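Local coordinates for iron-rich dpsA-homolog protein (Halobacterium salinarum, PDB 1TJO) that stores iron as a ferric mineral inside a hollow shell of twelve subunits, oxidising ferrous ions with hydrogen peroxide and so shielding DNA from oxidative damage, at the interface of chains A and B. Sequence-based numbering; all coordinates share one arbitrary frame. Chains: chain A/B, Iron-rich dpsA-homolog protein.

The interface of chains A and B. Residues chain A 42, 82, 93-94, 99; chain B 45-46, 49, 53.
A chi1 of 166° swings the B:Tyr45 phenol away from its own backbone nitrogen and across to the hydroxyl of A:Tyr42, which arrives from the opposite direction. This is the two-fold subunit interface of a Dps ferritin, where helix 24-54 of one four-helix-bundle subunit faces its copy in the other, and it shows how aromatic side chains can share the work of joining identical subunits. The two phenol oxygens, A:Tyr42 OH and B:Tyr45 OH, are hydrogen-bonded at 2.8 Å, the direction of donation undecided; B:Tyr45 OH lies in the plane of the A:Tyr42 ring, at its edge.

One face of the A:Tyr42 ring takes B:His46, which stands on it edge-on, the planes 70° apart, with B:His46 CE1 over the ring centre and 3.5 Å from A:Tyr42 CE2. CD1 of A:Leu99 also packs against this imidazole carbon, while CE2 of B:Tyr45 lies over a face of the imidazole, so that neighbours in both chains probably help hold its tilt. ND1 of B:His46 hydrogen-bonds to a water in the plane of the imidazole, 2.7 Å from the water oxygen. The same water oxygen meets A:Ala94 O at 2.6 Å and B:His46 O at 2.9 Å, linking two backbone carbonyls across the boundary, which should help fix the imidazole's rotation.

Further along the helix, B:Trp53, a residue involved in iron translocation, has chi1 near -63°, which lays its indole against helix 60-87. The methyl CB of A:Ala82 sits over the middle of the indole in CH-pi contact with both rings, 3.3 Å from B:Trp53 CE2, an atom the rings share. A:Tyr42 CE1 borders the indole's rim, 3.9 Å from B:Trp53 CH2.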
loop_
_atom_site.group_PDB
_atom_site.type_symbol
_atom_site.label_atom_id
_atom_site.label_comp_id
_atom_site.label_asym_id
_atom_site.label_seq_id
_atom_site.Cartn_x
_atom_site.Cartn_y
_atom_site.Cartn_z
ATOM N N TYR A 42 18.986 -26.395 3.889
ATOM C CA TYR A 42 17.800 -27.023 3.325
ATOM C C TYR A 42 17.217 -28.161 4.194
ATOM O O TYR A 42 16.016 -28.334 4.250
ATOM C CB TYR A 42 17.975 -27.454 1.861
ATOM C CG TYR A 42 17.203 -26.520 0.906
ATOM C CD1 TYR A 42 17.815 -26.014 -0.212
ATOM C CD2 TYR A 42 15.863 -26.234 1.109
ATOM C CE1 TYR A 42 17.157 -25.204 -1.083
ATOM C CE2 TYR A 42 15.189 -25.409 0.234
ATOM C CZ TYR A 42 15.842 -24.901 -0.860
ATOM O OH TYR A 42 15.180 -24.049 -1.747
ATOM N N ALA A 82 22.865 -20.834 -2.664
ATOM C CA ALA A 82 22.869 -21.539 -3.949
ATOM C C ALA A 82 23.172 -20.595 -5.093
ATOM O O ALA A 82 23.931 -20.952 -6.013
ATOM C CB ALA A 82 21.529 -22.210 -4.183
ATOM N N HIS A 93 24.148 -27.855 -4.708
ATOM C CA HIS A 93 23.467 -29.142 -4.474
ATOM C C HIS A 93 21.975 -28.896 -4.684
ATOM O O HIS A 93 21.481 -27.854 -4.224
ATOM C CB HIS A 93 23.688 -29.659 -3.064
ATOM C CG HIS A 93 25.119 -29.925 -2.703
ATOM N ND1 HIS A 93 26.015 -30.581 -3.531
ATOM C CD2 HIS A 93 25.813 -29.587 -1.591
ATOM C CE1 HIS A 93 27.189 -30.658 -2.920
ATOM N NE2 HIS A 93 27.096 -30.056 -1.746
ATOM N N ALA A 94 21.261 -29.833 -5.334
ATOM C CA ALA A 94 19.909 -29.559 -5.760
ATOM C C ALA A 94 18.862 -30.554 -5.316
ATOM O O ALA A 94 17.829 -30.154 -4.756
ATOM C CB ALA A 94 19.889 -29.387 -7.265
ATOM N N LEU A 99 20.937 -32.991 -1.073
ATOM C CA LEU A 99 20.997 -32.051 0.043
ATOM C C LEU A 99 21.131 -32.757 1.406
ATOM O O LEU A 99 21.981 -32.389 2.214
ATOM C CB LEU A 99 19.742 -31.162 0.014
ATOM C CG LEU A 99 19.674 -30.154 -1.126
ATOM C CD1 LEU A 99 18.302 -29.592 -1.276
ATOM C CD2 LEU A 99 20.727 -29.043 -0.914
ATOM N N TYR B 45 9.455 -28.774 -6.688
ATOM C CA TYR B 45 10.058 -27.566 -6.081
ATOM C C TYR B 45 11.559 -27.502 -6.129
ATOM O O TYR B 45 12.120 -26.509 -6.606
ATOM C CB TYR B 45 9.521 -27.395 -4.645
ATOM C CG TYR B 45 10.287 -26.433 -3.832
ATOM C CD1 TYR B 45 10.016 -25.067 -3.866
ATOM C CD2 TYR B 45 11.272 -26.872 -2.979
ATOM C CE1 TYR B 45 10.709 -24.208 -3.051
ATOM C CE2 TYR B 45 12.002 -26.030 -2.187
ATOM C CZ TYR B 45 11.725 -24.680 -2.211
ATOM O OH TYR B 45 12.425 -23.826 -1.406
ATOM N N HIS B 46 12.232 -28.593 -5.740
ATOM C CA HIS B 46 13.663 -28.613 -5.672
ATOM C C HIS B 46 14.290 -28.536 -7.043
ATOM O O HIS B 46 15.296 -27.874 -7.217
ATOM C CB HIS B 46 14.168 -29.766 -4.804
ATOM C CG HIS B 46 14.188 -29.417 -3.348
ATOM N ND1 HIS B 46 15.112 -28.543 -2.811
ATOM C CD2 HIS B 46 13.395 -29.799 -2.317
ATOM C CE1 HIS B 46 14.889 -28.405 -1.513
ATOM N NE2 HIS B 46 13.851 -29.158 -1.193
ATOM N N LYS B 49 13.856 -25.012 -8.411
ATOM C CA LYS B 49 14.911 -24.209 -7.785
ATOM C C LYS B 49 16.201 -24.384 -8.520
ATOM O O LYS B 49 16.916 -23.422 -8.792
ATOM C CB LYS B 49 15.067 -24.500 -6.299
ATOM C CG LYS B 49 13.950 -23.987 -5.442
ATOM C CD LYS B 49 13.736 -22.497 -5.487
ATOM C CE LYS B 49 14.713 -21.693 -4.798
ATOM N NZ LYS B 49 14.037 -20.418 -4.173
ATOM N N TRP B 53 18.249 -21.474 -10.379
ATOM C CA TRP B 53 19.617 -21.063 -10.025
ATOM C C TRP B 53 20.544 -21.088 -11.218
ATOM O O TRP B 53 21.422 -20.205 -11.354
ATOM C CB TRP B 53 20.169 -21.978 -8.939
ATOM C CG TRP B 53 19.453 -21.945 -7.634
ATOM C CD1 TRP B 53 18.778 -20.880 -7.047
ATOM C CD2 TRP B 53 19.315 -23.049 -6.729
ATOM N NE1 TRP B 53 18.240 -21.299 -5.857
ATOM C CE2 TRP B 53 18.563 -22.601 -5.621
ATOM C CE3 TRP B 53 19.782 -24.356 -6.726
ATOM C CZ2 TRP B 53 18.223 -23.439 -4.547
ATOM C CZ3 TRP B 53 19.468 -25.175 -5.655
ATOM C CH2 TRP B 53 18.725 -24.706 -4.570
HETATM O O HOH W 1 16.833 -27.750 -4.721
#